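Local coordinates for protein V-type ATP synthase alpha chain (Thermoplasma volcanium, PDB 4O1S) that belongs to the inteins, compact and largely beta-stranded domains of the Hint fold that lie embedded in a host protein, here the archaeal V-ATPase subunit A, at residues S7-V12 with K21-Y26; Y55-G60 with N157-E162; Y77-E82 with V91-K96; G85-S90 with T130-K135; D117-V122 with G163-H168. All coordinates share one frame; numbering follows the deposited sequence.

Contact 1 (S7-V12 with K21-Y26). With SO4 (sulfate ion), chain F.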
# COMPACT_ATOMS: atom_id res chain seq x y z
N SER A 7 5.24 -3.18 -4.36
CA SER A 7 5.97 -4.40 -4.65
C SER A 7 5.19 -5.60 -4.13
O SER A 7 4.37 -5.48 -3.21
CB SER A 7 7.35 -4.35 -4.01
OG SER A 7 7.75 -5.65 -3.61
N GLY A 8 5.46 -6.76 -4.71
CA GLY A 8 4.67 -7.93 -4.39
C GLY A 8 5.01 -8.44 -3.00
O GLY A 8 4.32 -9.31 -2.46
N GLU A 9 6.08 -7.90 -2.44
CA GLU A 9 6.58 -8.35 -1.14
C GLU A 9 5.88 -7.61 -0.03
O GLU A 9 6.08 -7.90 1.13
CB GLU A 9 8.09 -8.13 -1.04
CG GLU A 9 8.87 -8.92 -2.07
CD GLU A 9 8.85 -10.42 -1.77
OE1 GLU A 9 8.76 -10.78 -0.57
OE2 GLU A 9 8.93 -11.23 -2.74
N THR A 10 5.07 -6.64 -0.41
CA THR A 10 4.43 -5.77 0.54
C THR A 10 3.44 -6.57 1.37
O THR A 10 2.56 -7.22 0.81
CB THR A 10 3.68 -4.62 -0.18
OG1 THR A 10 4.58 -3.91 -1.04
CG2 THR A 10 3.04 -3.66 0.83
N PRO A 11 3.59 -6.52 2.70
CA PRO A 11 2.57 -7.10 3.58
C PRO A 11 1.33 -6.24 3.56
O PRO A 11 1.43 -5.01 3.61
CB PRO A 11 3.21 -6.99 4.98
CG PRO A 11 4.65 -6.77 4.74
CD PRO A 11 4.71 -5.98 3.47
N VAL A 12 0.18 -6.88 3.48
CA VAL A 12 -1.06 -6.22 3.80
C VAL A 12 -1.62 -6.87 5.05
O VAL A 12 -1.25 -8.00 5.37
CB VAL A 12 -2.04 -6.32 2.66
CG1 VAL A 12 -1.44 -5.66 1.47
CG2 VAL A 12 -2.29 -7.75 2.34
N LYS A 21 1.74 -11.28 2.15
CA LYS A 21 2.39 -10.51 1.10
C LYS A 21 1.38 -10.36 -0.03
O LYS A 21 0.69 -11.32 -0.38
CB LYS A 21 3.61 -11.26 0.59
CG LYS A 21 4.78 -11.28 1.56
CD LYS A 21 5.93 -12.00 0.93
CE LYS A 21 6.83 -12.64 1.95
NZ LYS A 21 7.55 -13.76 1.30
N ILE A 22 1.30 -9.16 -0.60
CA ILE A 22 0.30 -8.89 -1.64
C ILE A 22 0.41 -9.85 -2.85
O ILE A 22 -0.59 -10.27 -3.40
CB ILE A 22 0.27 -7.41 -2.06
CG1 ILE A 22 -0.98 -7.11 -2.88
CG2 ILE A 22 1.55 -7.01 -2.81
CD1 ILE A 22 -1.42 -5.59 -2.85
N LYS A 23 1.62 -10.23 -3.22
CA LYS A 23 1.76 -11.13 -4.36
C LYS A 23 1.18 -12.52 -4.06
O LYS A 23 0.68 -13.19 -4.97
CB LYS A 23 3.22 -11.24 -4.79
CG LYS A 23 4.08 -12.10 -3.89
CD LYS A 23 5.51 -12.04 -4.38
CE LYS A 23 6.41 -12.90 -3.53
NZ LYS A 23 5.72 -14.17 -3.20
N ASP A 24 1.24 -12.95 -2.80
CA ASP A 24 0.70 -14.25 -2.44
C ASP A 24 -0.83 -14.22 -2.40
O ASP A 24 -1.50 -15.15 -2.88
CB ASP A 24 1.25 -14.72 -1.09
CG ASP A 24 2.74 -14.98 -1.13
OD1 ASP A 24 3.26 -15.24 -2.24
OD2 ASP A 24 3.40 -14.92 -0.06
N LEU A 25 -1.35 -13.14 -1.83
CA LEU A 25 -2.78 -12.90 -1.77
C LEU A 25 -3.36 -12.88 -3.19
O LEU A 25 -4.36 -13.54 -3.47
CB LEU A 25 -3.04 -11.55 -1.11
CG LEU A 25 -4.47 -11.03 -1.23
CD1 LEU A 25 -5.43 -12.04 -0.61
CD2 LEU A 25 -4.60 -9.69 -0.56
N TYR A 26 -2.72 -12.12 -4.06
CA TYR A 26 -3.12 -12.04 -5.45
C TYR A 26 -3.16 -13.42 -6.09
O TYR A 26 -4.12 -13.79 -6.77
CB TYR A 26 -2.18 -11.11 -6.24
CG TYR A 26 -2.72 -10.84 -7.64
CD1 TYR A 26 -3.57 -9.76 -7.89
CD2 TYR A 26 -2.38 -11.67 -8.72
CE1 TYR A 26 -4.07 -9.51 -9.16
CE2 TYR A 26 -2.88 -11.44 -9.99
CZ TYR A 26 -3.73 -10.37 -10.20
OH TYR A 26 -4.22 -10.15 -11.46
S SO4 F . 11.15 -6.95 -6.09
O1 SO4 F . 10.73 -6.20 -4.90
O2 SO4 F . 10.04 -7.10 -7.04
O3 SO4 F . 12.26 -6.24 -6.74
O4 SO4 F . 11.60 -8.30 -5.71
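Gly8 and Thr10 offer their carbonyl oxygens to the first backbone N-H groups of the helix that begins at Ile22. Lys23 N bonds Gly8 O at 3.0 Å, in the carbonyl plane and on a lone pair, while Ile22 N meets Thr10 O at 2.7 Å, nearly along the C=O axis. Lys21, at the N-cap, faces Pro11 as a non-hydrogen-bonded antiparallel pair. A type I turn from Ser7 to Thr10 presents these oxygens: Thr10 N and OG1 both grip Ser7 O from one face, and Ser7 OG accepts from Glu9 N in an ST turn while bonding sulfate O1 at 3.3 Å.

The charged contacts are looser. Glu9, bent at CD (chi2 -70°), runs beside both lysines; OE1 makes a long salt bridge to Lys21 NZ at 3.7 Å, whereas Lys23 NZ turns to Asp24 OD1 at 2.8 Å.

Among apolar contacts, Ile22 packs on Val12 CG1, with its CG2 beside Thr10 CB and Gly8; Val12 CG2 meets Leu25 CD2 at 4.2 Å, crossing at about a right angle.

Strand 19-21 adds Ile20 against Val12 and Leu25, strand 43-58 places Ile52 on Leu25, and Tyr147 of strand 143-149 covers Ile22 and Lys23.

Contact 2 (Y55-G60 with N157-E162)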
# COMPACT_ATOMS: atom_id res chain seq x y z
N TYR A 55 -7.45 -3.55 6.74
CA TYR A 55 -7.46 -2.40 7.64
C TYR A 55 -7.14 -1.10 6.94
O TYR A 55 -6.09 -0.97 6.32
CB TYR A 55 -6.44 -2.61 8.75
CG TYR A 55 -6.86 -3.63 9.77
CD1 TYR A 55 -7.83 -3.33 10.73
CD2 TYR A 55 -6.27 -4.90 9.79
CE1 TYR A 55 -8.21 -4.26 11.68
CE2 TYR A 55 -6.64 -5.83 10.74
CZ TYR A 55 -7.62 -5.51 11.69
OH TYR A 55 -8.00 -6.43 12.64
N SER A 56 -8.05 -0.15 7.02
CA SER A 56 -7.83 1.17 6.46
C SER A 56 -7.56 2.12 7.60
O SER A 56 -7.65 1.74 8.76
CB SER A 56 -9.04 1.67 5.70
OG SER A 56 -9.24 0.90 4.54
N TYR A 57 -7.25 3.37 7.26
CA TYR A 57 -6.91 4.30 8.31
C TYR A 57 -7.66 5.57 8.06
O TYR A 57 -7.49 6.19 7.02
CB TYR A 57 -5.40 4.57 8.34
CG TYR A 57 -4.92 5.17 9.64
CD1 TYR A 57 -5.05 4.48 10.85
CD2 TYR A 57 -4.32 6.42 9.67
CE1 TYR A 57 -4.61 5.03 12.05
CE2 TYR A 57 -3.88 6.98 10.87
CZ TYR A 57 -4.02 6.28 12.05
OH TYR A 57 -3.59 6.82 13.24
N VAL A 58 -8.51 5.94 9.01
CA VAL A 58 -9.29 7.16 8.90
C VAL A 58 -9.07 8.05 10.09
O VAL A 58 -9.12 7.59 11.25
CB VAL A 58 -10.80 6.90 8.81
CG1 VAL A 58 -11.50 8.17 8.39
CG2 VAL A 58 -11.11 5.79 7.83
N ASP A 59 -8.84 9.32 9.80
CA ASP A 59 -8.58 10.31 10.83
C ASP A 59 -7.46 9.76 11.70
O ASP A 59 -6.32 9.66 11.24
CB ASP A 59 -9.85 10.61 11.62
CG ASP A 59 -10.96 11.20 10.75
OD1 ASP A 59 -10.69 12.20 10.04
OD2 ASP A 59 -12.08 10.66 10.74
N GLY A 60 -7.78 9.36 12.93
CA GLY A 60 -6.75 8.83 13.80
C GLY A 60 -7.01 7.38 14.12
O GLY A 60 -6.39 6.76 14.99
N ASN A 157 -7.29 5.16 2.53
CA ASN A 157 -5.93 4.79 2.86
C ASN A 157 -5.80 3.30 2.94
O ASN A 157 -6.77 2.57 2.84
CB ASN A 157 -5.54 5.40 4.18
CG ASN A 157 -5.68 6.89 4.16
OD1 ASN A 157 -5.60 7.51 3.09
ND2 ASN A 157 -5.93 7.48 5.32
N PHE A 158 -4.59 2.86 3.16
CA PHE A 158 -4.25 1.48 2.96
C PHE A 158 -3.07 1.27 3.89
O PHE A 158 -2.09 2.02 3.83
CB PHE A 158 -3.89 1.33 1.48
CG PHE A 158 -3.05 0.14 1.17
CD1 PHE A 158 -3.60 -1.11 1.11
CD2 PHE A 158 -1.70 0.27 0.93
CE1 PHE A 158 -2.83 -2.20 0.84
CE2 PHE A 158 -0.93 -0.83 0.65
CZ PHE A 158 -1.49 -2.05 0.60
N ILE A 159 -3.19 0.31 4.81
CA ILE A 159 -2.09 -0.03 5.71
C ILE A 159 -1.31 -1.18 5.10
O ILE A 159 -1.87 -2.26 4.85
CB ILE A 159 -2.53 -0.56 7.11
CG1 ILE A 159 -3.63 0.29 7.77
CG2 ILE A 159 -1.30 -0.79 8.02
CD1 ILE A 159 -3.28 1.70 7.99
N GLY A 160 -0.02 -0.96 4.89
CA GLY A 160 0.81 -2.02 4.36
C GLY A 160 2.28 -1.73 4.55
O GLY A 160 2.67 -0.68 5.08
N GLY A 161 3.11 -2.67 4.13
CA GLY A 161 4.54 -2.53 4.33
C GLY A 161 4.97 -2.97 5.72
O GLY A 161 4.15 -3.26 6.60
N GLU A 162 6.27 -3.05 5.89
CA GLU A 162 6.83 -3.31 7.19
C GLU A 162 6.58 -2.11 8.12
O GLU A 162 7.16 -1.05 7.92
CB GLU A 162 8.33 -3.52 7.04
CG GLU A 162 8.67 -4.90 6.55
CD GLU A 162 8.46 -5.91 7.64
OE1 GLU A 162 8.55 -5.52 8.84
OE2 GLU A 162 8.20 -7.09 7.30
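Asn157 reaches across to Tyr57 with its amide: ND2 donates to Tyr57 O at 2.6 Å, a bent bond whose N-H...O angle is 130°. The donor is tilted from the carbonyl plane, and the oxygen likewise lies off the amide plane. The backbone oxygen of Asn157 takes only a weak bond from Ser56 OG, at 3.4 Å; this hydroxyl also has a weak partner in Ser65 OG. Phe158 turns from strand 55-58 and packs on Val12 and Leu167 instead. Ile159 then points back and carries the apolar contact. Its CG1, anti to the carbonyl carbon (chi1 -47°), comes to 4.2 Å from Tyr55 CB and also lies beside Tyr55 O. From there CD1 goes on to Tyr57 CB at 3.6 Å and approaches the ring obliquely. Tyr57 OH leads away to Ser127 O. At Gly161 the chain turns to strand 11-13, bonding the backbone of Pro11.

The strand axes pass 5.2 Å apart with N-to-C directions 123° from each other, so side chains rather than a regular backbone pairing join them. This is packing between two antiparallel sheets, as expected of the strongly twisted, all-beta Hint fold of inteins.

Contact 3 (Y77-E82 with V91-K96). With SO4 (sulfate ion), chain F.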
# COMPACT_ATOMS: atom_id res chain seq x y z
N TYR A 77 10.07 0.91 -12.46
CA TYR A 77 10.68 1.64 -11.37
C TYR A 77 10.02 1.32 -10.06
O TYR A 77 8.81 1.16 -9.98
CB TYR A 77 10.58 3.15 -11.61
CG TYR A 77 11.26 3.58 -12.86
CD1 TYR A 77 12.64 3.74 -12.89
CD2 TYR A 77 10.55 3.80 -14.02
CE1 TYR A 77 13.28 4.11 -14.05
CE2 TYR A 77 11.18 4.17 -15.19
CZ TYR A 77 12.55 4.33 -15.20
OH TYR A 77 13.19 4.71 -16.37
N LEU A 78 10.84 1.24 -9.03
CA LEU A 78 10.35 1.11 -7.66
C LEU A 78 11.11 2.13 -6.79
O LEU A 78 12.32 2.36 -6.98
CB LEU A 78 10.62 -0.30 -7.16
CG LEU A 78 9.49 -1.26 -6.82
CD1 LEU A 78 8.13 -0.84 -7.36
CD2 LEU A 78 9.87 -2.68 -7.28
N VAL A 79 10.38 2.75 -5.86
CA VAL A 79 10.99 3.58 -4.82
C VAL A 79 10.95 2.83 -3.50
O VAL A 79 9.88 2.44 -3.02
CB VAL A 79 10.20 4.87 -4.66
CG1 VAL A 79 10.92 5.80 -3.68
CG2 VAL A 79 9.97 5.52 -6.04
N ARG A 80 12.12 2.58 -2.92
CA ARG A 80 12.18 1.81 -1.68
C ARG A 80 12.47 2.78 -0.57
O ARG A 80 13.45 3.54 -0.63
CB ARG A 80 13.26 0.74 -1.75
CG ARG A 80 13.40 0.11 -3.13
CD ARG A 80 13.86 -1.30 -3.01
NE ARG A 80 14.02 -2.02 -4.28
CZ ARG A 80 13.22 -3.00 -4.69
NH1 ARG A 80 12.17 -3.37 -3.95
NH2 ARG A 80 13.47 -3.62 -5.86
N ILE A 81 11.60 2.78 0.42
CA ILE A 81 11.65 3.75 1.50
C ILE A 81 11.90 3.08 2.84
O ILE A 81 11.26 2.08 3.19
CB ILE A 81 10.32 4.49 1.61
CG1 ILE A 81 9.99 5.14 0.27
CG2 ILE A 81 10.36 5.51 2.75
CD1 ILE A 81 8.53 5.41 0.09
N GLU A 82 12.81 3.64 3.60
CA GLU A 82 13.11 3.12 4.91
C GLU A 82 13.13 4.26 5.93
O GLU A 82 13.71 5.33 5.68
CB GLU A 82 14.46 2.46 4.84
CG GLU A 82 14.62 1.31 5.72
CD GLU A 82 15.68 0.45 5.15
OE1 GLU A 82 16.66 0.18 5.87
OE2 GLU A 82 15.54 0.10 3.95
N VAL A 91 7.48 1.10 -3.47
CA VAL A 91 6.30 1.44 -4.24
C VAL A 91 6.67 2.07 -5.56
O VAL A 91 7.81 2.43 -5.85
CB VAL A 91 5.34 2.38 -3.47
CG1 VAL A 91 4.87 1.74 -2.17
CG2 VAL A 91 6.03 3.71 -3.19
N THR A 92 5.64 2.19 -6.37
CA THR A 92 5.70 2.84 -7.65
C THR A 92 5.97 4.34 -7.41
O THR A 92 5.53 4.88 -6.40
CB THR A 92 4.31 2.59 -8.27
OG1 THR A 92 4.42 1.63 -9.33
CG2 THR A 92 3.67 3.85 -8.71
N PRO A 93 6.71 5.01 -8.31
CA PRO A 93 7.03 6.43 -8.14
C PRO A 93 5.83 7.35 -7.95
O PRO A 93 5.98 8.33 -7.21
CB PRO A 93 7.77 6.79 -9.42
CG PRO A 93 8.40 5.54 -9.83
CD PRO A 93 7.47 4.41 -9.42
N VAL A 94 4.70 7.05 -8.60
CA VAL A 94 3.50 7.90 -8.49
C VAL A 94 2.64 7.61 -7.25
O VAL A 94 1.73 8.39 -6.94
CB VAL A 94 2.60 7.88 -9.77
CG1 VAL A 94 3.32 8.51 -10.93
CG2 VAL A 94 2.17 6.49 -10.13
N HIS A 95 2.93 6.51 -6.56
CA HIS A 95 2.26 6.21 -5.29
C HIS A 95 2.51 7.30 -4.27
O HIS A 95 3.57 7.93 -4.28
CB HIS A 95 2.75 4.88 -4.73
CG HIS A 95 1.71 4.13 -3.98
ND1 HIS A 95 0.75 4.77 -3.23
CD2 HIS A 95 1.44 2.81 -3.90
CE1 HIS A 95 -0.06 3.86 -2.70
NE2 HIS A 95 0.34 2.67 -3.09
N LYS A 96 1.53 7.52 -3.39
CA LYS A 96 1.57 8.63 -2.43
C LYS A 96 1.68 8.21 -0.98
O LYS A 96 1.08 7.21 -0.55
CB LYS A 96 0.36 9.55 -2.58
CG LYS A 96 0.47 10.45 -3.77
CD LYS A 96 -0.85 11.05 -4.16
CE LYS A 96 -0.63 12.08 -5.26
NZ LYS A 96 -1.85 12.85 -5.56
S SO4 F . 11.15 -6.95 -6.09
O1 SO4 F . 10.73 -6.20 -4.90
O2 SO4 F . 10.04 -7.10 -7.04
O3 SO4 F . 12.26 -6.24 -6.74
O4 SO4 F . 11.60 -8.30 -5.71
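Val91 O is held by the shortest bond here, from Val79 N at 2.6 Å and almost straight, with an N-H...O angle of 178°. Leu78 CA adds a C-H...O contact to the same Val91 O at 3.4 Å. The return bond, Val91 N to Val79 O at 2.8 Å, makes Val79 and Val91 a hydrogen-bonded antiparallel pair whose side chains share a face of the sheet.

Beyond Val91 the chain leaves the sheet, and Pro93 folds back over the start of strand 77-83. Its CG lies 3.7 Å from Tyr77 CB and 4.1 Å from Val79 CG2, touching both side chains. Val79 CG2 is the branch anti to the carbonyl carbon, and it also approaches Pro93 CA. Ala110 touches both Val79 and Val91.

Arg80 points away from the 91-96 segment. Its side chain, extended from CG to NE, brings the guanidinium edge to the sulfate: NH2 donates to sulfate O3 at 3.0 Å, and NH1 makes a weaker bond to sulfate O1. NE forms a salt bridge with Glu140, and NH1 also bonds Ser90 OG, so several anchors hold the flat group.

After the pairing ends, Thr92 to His95 form a type I turn closed by His95 N donating to Thr92 O at 3.1 Å. Thr92, Pro93, Val94 and His95 spell the Thr-x-x-His signature of intein block B, set directly behind the end of the hairpin formed by strands 77-83 and 88-91.

Contact 4 (G85-S90 with T130-K135)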
# COMPACT_ATOMS: atom_id res chain seq x y z
N GLY A 85 12.57 4.48 12.23
CA GLY A 85 11.90 3.49 13.04
C GLY A 85 11.84 2.08 12.48
O GLY A 85 11.12 1.23 13.03
N GLY A 86 12.55 1.83 11.38
CA GLY A 86 12.62 0.48 10.82
C GLY A 86 11.43 0.09 9.97
O GLY A 86 11.14 -1.07 9.80
N ARG A 87 10.72 1.08 9.45
CA ARG A 87 9.58 0.81 8.59
C ARG A 87 10.00 0.90 7.13
O ARG A 87 10.88 1.70 6.78
CB ARG A 87 8.47 1.81 8.85
CG ARG A 87 7.95 1.76 10.26
CD ARG A 87 6.78 2.68 10.43
NE ARG A 87 6.08 2.34 11.65
CZ ARG A 87 6.46 2.77 12.85
NH1 ARG A 87 7.50 3.59 12.98
NH2 ARG A 87 5.77 2.40 13.91
N SER A 88 9.38 0.08 6.29
CA SER A 88 9.75 0.05 4.87
C SER A 88 8.60 -0.32 3.94
O SER A 88 7.68 -1.07 4.30
CB SER A 88 10.92 -0.89 4.64
OG SER A 88 10.50 -2.23 4.77
N VAL A 89 8.65 0.23 2.74
CA VAL A 89 7.78 -0.21 1.67
C VAL A 89 8.45 0.18 0.33
O VAL A 89 9.14 1.20 0.24
CB VAL A 89 6.38 0.39 1.83
CG1 VAL A 89 6.41 1.91 1.65
CG2 VAL A 89 5.38 -0.27 0.86
N SER A 90 8.30 -0.66 -0.68
CA SER A 90 8.78 -0.33 -2.01
C SER A 90 7.53 -0.07 -2.84
O SER A 90 6.59 -0.88 -2.87
CB SER A 90 9.62 -1.46 -2.63
OG SER A 90 10.79 -1.75 -1.87
N THR A 130 1.46 7.73 14.03
CA THR A 130 2.85 8.07 14.19
C THR A 130 3.47 8.57 12.89
O THR A 130 3.07 8.15 11.81
CB THR A 130 3.67 6.92 14.85
OG1 THR A 130 4.45 6.24 13.87
CG2 THR A 130 2.77 5.96 15.58
N PHE A 131 4.42 9.51 13.00
CA PHE A 131 5.13 10.00 11.83
C PHE A 131 6.60 9.79 11.97
O PHE A 131 7.26 10.32 12.86
CB PHE A 131 4.81 11.45 11.56
CG PHE A 131 3.38 11.67 11.28
CD1 PHE A 131 2.93 11.70 9.98
CD2 PHE A 131 2.47 11.80 12.33
CE1 PHE A 131 1.58 11.89 9.72
CE2 PHE A 131 1.12 11.99 12.09
CZ PHE A 131 0.67 12.03 10.78
N ASP A 132 7.11 9.00 11.04
CA ASP A 132 8.45 8.46 11.12
C ASP A 132 9.32 9.14 10.06
O ASP A 132 8.91 9.27 8.89
CB ASP A 132 8.36 6.95 10.90
CG ASP A 132 9.54 6.23 11.45
OD1 ASP A 132 10.50 6.94 11.87
OD2 ASP A 132 9.50 4.97 11.44
N ARG A 133 10.50 9.59 10.46
CA ARG A 133 11.41 10.25 9.53
C ARG A 133 11.93 9.21 8.54
O ARG A 133 12.34 8.11 8.94
CB ARG A 133 12.58 10.90 10.26
CG ARG A 133 12.12 12.05 11.13
CD ARG A 133 13.25 12.84 11.76
NE ARG A 133 12.77 14.16 12.14
CZ ARG A 133 12.80 15.21 11.32
NH1 ARG A 133 13.31 15.08 10.10
NH2 ARG A 133 12.33 16.39 11.72
N VAL A 134 11.89 9.54 7.25
CA VAL A 134 12.55 8.65 6.31
C VAL A 134 14.06 8.84 6.38
O VAL A 134 14.58 9.98 6.34
CB VAL A 134 11.96 8.67 4.87
CG1 VAL A 134 10.69 9.49 4.80
CG2 VAL A 134 13.00 9.09 3.83
N LYS A 135 14.72 7.70 6.55
CA LYS A 135 16.16 7.56 6.69
C LYS A 135 16.76 7.44 5.30
O LYS A 135 17.84 7.98 5.03
CB LYS A 135 16.40 6.25 7.46
CG LYS A 135 17.84 5.86 7.72
CD LYS A 135 17.86 4.42 8.25
CE LYS A 135 19.25 4.02 8.75
NZ LYS A 135 19.28 2.58 9.14
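The hairpin loop between strands 77-83 and 88-91 is tied to strand 129-141 by a salt bridge, Arg87 with Asp132. Arg87 NH1 lies 2.9 Å from Asp132 OD2. Relative to the guanidinium the bond is flat, the oxygen sitting at its edge and in its plane; relative to the carboxylate, NH1 comes from above, 50° out of the plane. The two planes are 81° apart. Asp132 CG stands anti to its backbone N (chi1 -158°), which sets CG on the side of the loop. There Gly85 N donates to OD1 at 3.2 Å, on the syn lone pair, with a weak second leg to OD2. Gly86, next after Gly85, has positive phi, a conformation that favours glycine.

Within the four-stranded antiparallel sheet, strand 77-83 lies between strands 88-91 and 129-141, so the loop spans the end of this middle strand to reach Asp132. Thr83, just before the loop, bonds both partners through OG1, meeting Asp132 OD2 and Arg87 N.

Thr130 OG1 sits 3.8 Å above one face of the Arg87 guanidinium, offset toward the rim, and 4.1 Å from NH2. The third nitrogen of the group, NE, turns to Gly163 O, while the arginine chain also packs on Ala121 and Leu165.

Contact 5 (D117-V122 with G163-H168)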
# COMPACT_ATOMS: atom_id res chain seq x y z
N ASP A 117 11.84 13.67 5.58
CA ASP A 117 10.38 13.67 5.65
C ASP A 117 9.77 12.70 6.68
O ASP A 117 10.25 11.58 6.86
CB ASP A 117 9.77 13.42 4.27
CG ASP A 117 10.00 14.59 3.32
OD1 ASP A 117 10.50 15.64 3.81
OD2 ASP A 117 9.67 14.48 2.11
N MET A 118 8.71 13.15 7.36
CA MET A 118 8.02 12.31 8.36
C MET A 118 6.78 11.70 7.76
O MET A 118 5.81 12.40 7.44
CB MET A 118 7.68 13.13 9.60
CG MET A 118 8.91 13.57 10.35
SD MET A 118 8.60 14.72 11.69
CE MET A 118 8.37 13.57 13.04
N ILE A 119 6.79 10.38 7.58
CA ILE A 119 5.66 9.77 6.91
C ILE A 119 4.73 9.09 7.89
O ILE A 119 5.15 8.68 8.97
CB ILE A 119 6.08 8.83 5.76
CG1 ILE A 119 6.84 7.62 6.26
CG2 ILE A 119 6.92 9.58 4.74
CD1 ILE A 119 7.09 6.60 5.13
N ALA A 120 3.47 9.01 7.50
CA ALA A 120 2.42 8.46 8.34
C ALA A 120 2.50 6.94 8.45
O ALA A 120 2.57 6.22 7.45
CB ALA A 120 1.06 8.89 7.79
N ALA A 121 2.51 6.47 9.69
CA ALA A 121 2.51 5.06 9.99
C ALA A 121 1.47 4.85 11.08
O ALA A 121 1.00 5.81 11.67
CB ALA A 121 3.86 4.64 10.49
N VAL A 122 1.12 3.60 11.35
CA VAL A 122 0.19 3.30 12.42
C VAL A 122 0.85 2.46 13.51
O VAL A 122 1.46 1.43 13.23
CB VAL A 122 -1.00 2.56 11.85
CG1 VAL A 122 -1.89 2.07 12.96
CG2 VAL A 122 -1.74 3.47 10.94
N GLY A 163 5.72 -2.27 9.12
CA GLY A 163 5.58 -1.23 10.13
C GLY A 163 4.34 -0.38 9.92
O GLY A 163 4.29 0.76 10.36
N LEU A 164 3.36 -0.95 9.23
CA LEU A 164 2.05 -0.34 9.06
C LEU A 164 2.13 1.08 8.50
O LEU A 164 1.60 2.04 9.09
CB LEU A 164 1.29 -0.33 10.38
CG LEU A 164 1.28 -1.60 11.24
CD1 LEU A 164 0.43 -1.37 12.45
CD2 LEU A 164 0.75 -2.78 10.49
N LEU A 165 2.79 1.22 7.36
CA LEU A 165 2.76 2.50 6.67
C LEU A 165 1.38 2.72 6.04
O LEU A 165 0.62 1.76 5.77
CB LEU A 165 3.85 2.56 5.61
CG LEU A 165 5.26 2.43 6.18
CD1 LEU A 165 6.25 2.01 5.10
CD2 LEU A 165 5.69 3.75 6.82
N VAL A 166 1.06 4.00 5.84
CA VAL A 166 -0.25 4.39 5.38
C VAL A 166 -0.10 4.88 3.96
O VAL A 166 0.61 5.87 3.70
CB VAL A 166 -0.86 5.51 6.27
CG1 VAL A 166 -2.28 5.85 5.79
CG2 VAL A 166 -0.85 5.09 7.74
N LEU A 167 -0.78 4.19 3.05
CA LEU A 167 -0.55 4.42 1.62
C LEU A 167 -1.79 4.97 0.97
O LEU A 167 -2.87 4.39 1.06
CB LEU A 167 -0.09 3.13 0.96
CG LEU A 167 1.19 2.64 1.64
CD1 LEU A 167 1.53 1.18 1.42
CD2 LEU A 167 2.33 3.51 1.18
N HIS A 168 -1.63 6.12 0.33
CA HIS A 168 -2.74 6.74 -0.40
C HIS A 168 -2.88 6.21 -1.83
O HIS A 168 -2.40 6.82 -2.79
CB HIS A 168 -2.60 8.25 -0.45
CG HIS A 168 -3.80 8.91 -1.02
ND1 HIS A 168 -3.72 9.81 -2.07
CD2 HIS A 168 -5.11 8.80 -0.72
CE1 HIS A 168 -4.94 10.23 -2.37
NE2 HIS A 168 -5.80 9.63 -1.57
O HOH W 1 2.40 7.73 4.84
O HOH W 2 3.82 0.25 13.57
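Val122 and Val166 belong to the closely packed, buried side of this contact: CG2 meets CG2 at 3.7 Å, the side chains crossing at about a right angle. In both valines CG2 is the branch anti to the carbonyl carbon, and Val166 CG2 also lies against Ala120 O. Toward the other end of the crossing Ile119 CD1 reaches Leu165 CD2 at 3.6 Å, approaching obliquely. Between these two groups the backbones are bridged once, at Ala121 and Leu165. Two hydrogen bonds flank the bridge, Val122 N to Leu164 O at 2.8 Å and Val166 N to Ala120 O at 3.1 Å; in each the donor is tilted from the carbonyl plane.

The strand directions differ by 111°, too far from antiparallel for pairing to run on. Strand 118-122 is the outer member of the sheet that holds strand 129-141, whereas strand 165-168 is flanked by strands 96-101 and 158-160 in another sheet; the bridge helps join the sheets, together with backbone bonds from Met118 and Ala120 to Leu100 and Phe98.

The end at Gly163 and Leu164, both with positive phi, is more open to solvent. Leu164 still crosses Val122 at about a right angle, CB to CB at 4.0 Å, and its CB and CD1 lie nearer Val122 O. Here a water bridges the backbones, donating to Val122 O at 2.7 Å and weakly to Gly163 O. A second water lies 3.0 Å from Ala120 O and 2.8 Å from Val166 O.

In the fold
Contact 1 closes first along the chain, while contacts 3 and 4 are nested within the long loop closed by contact 2. Contact 5 alternates with contacts 2 and 4, and contact 3 with contact 4, so their segments interleave along the chain. The centre of contact 5 lies about 7 Å from that of contact 4 and 8 Å from that of contact 2. Contacts 3, 4 and 5 share the sheet of strands 88-91, 77-83, 129-141 and 118-122; contacts 2 and 5 share neighbouring strands 158-160 and 165-168. Contact 1, about 19 Å from contact 4 between centres, still touches it through Ser7 and Ser90. This interleaving gathers both chain ends within one compact intein domain.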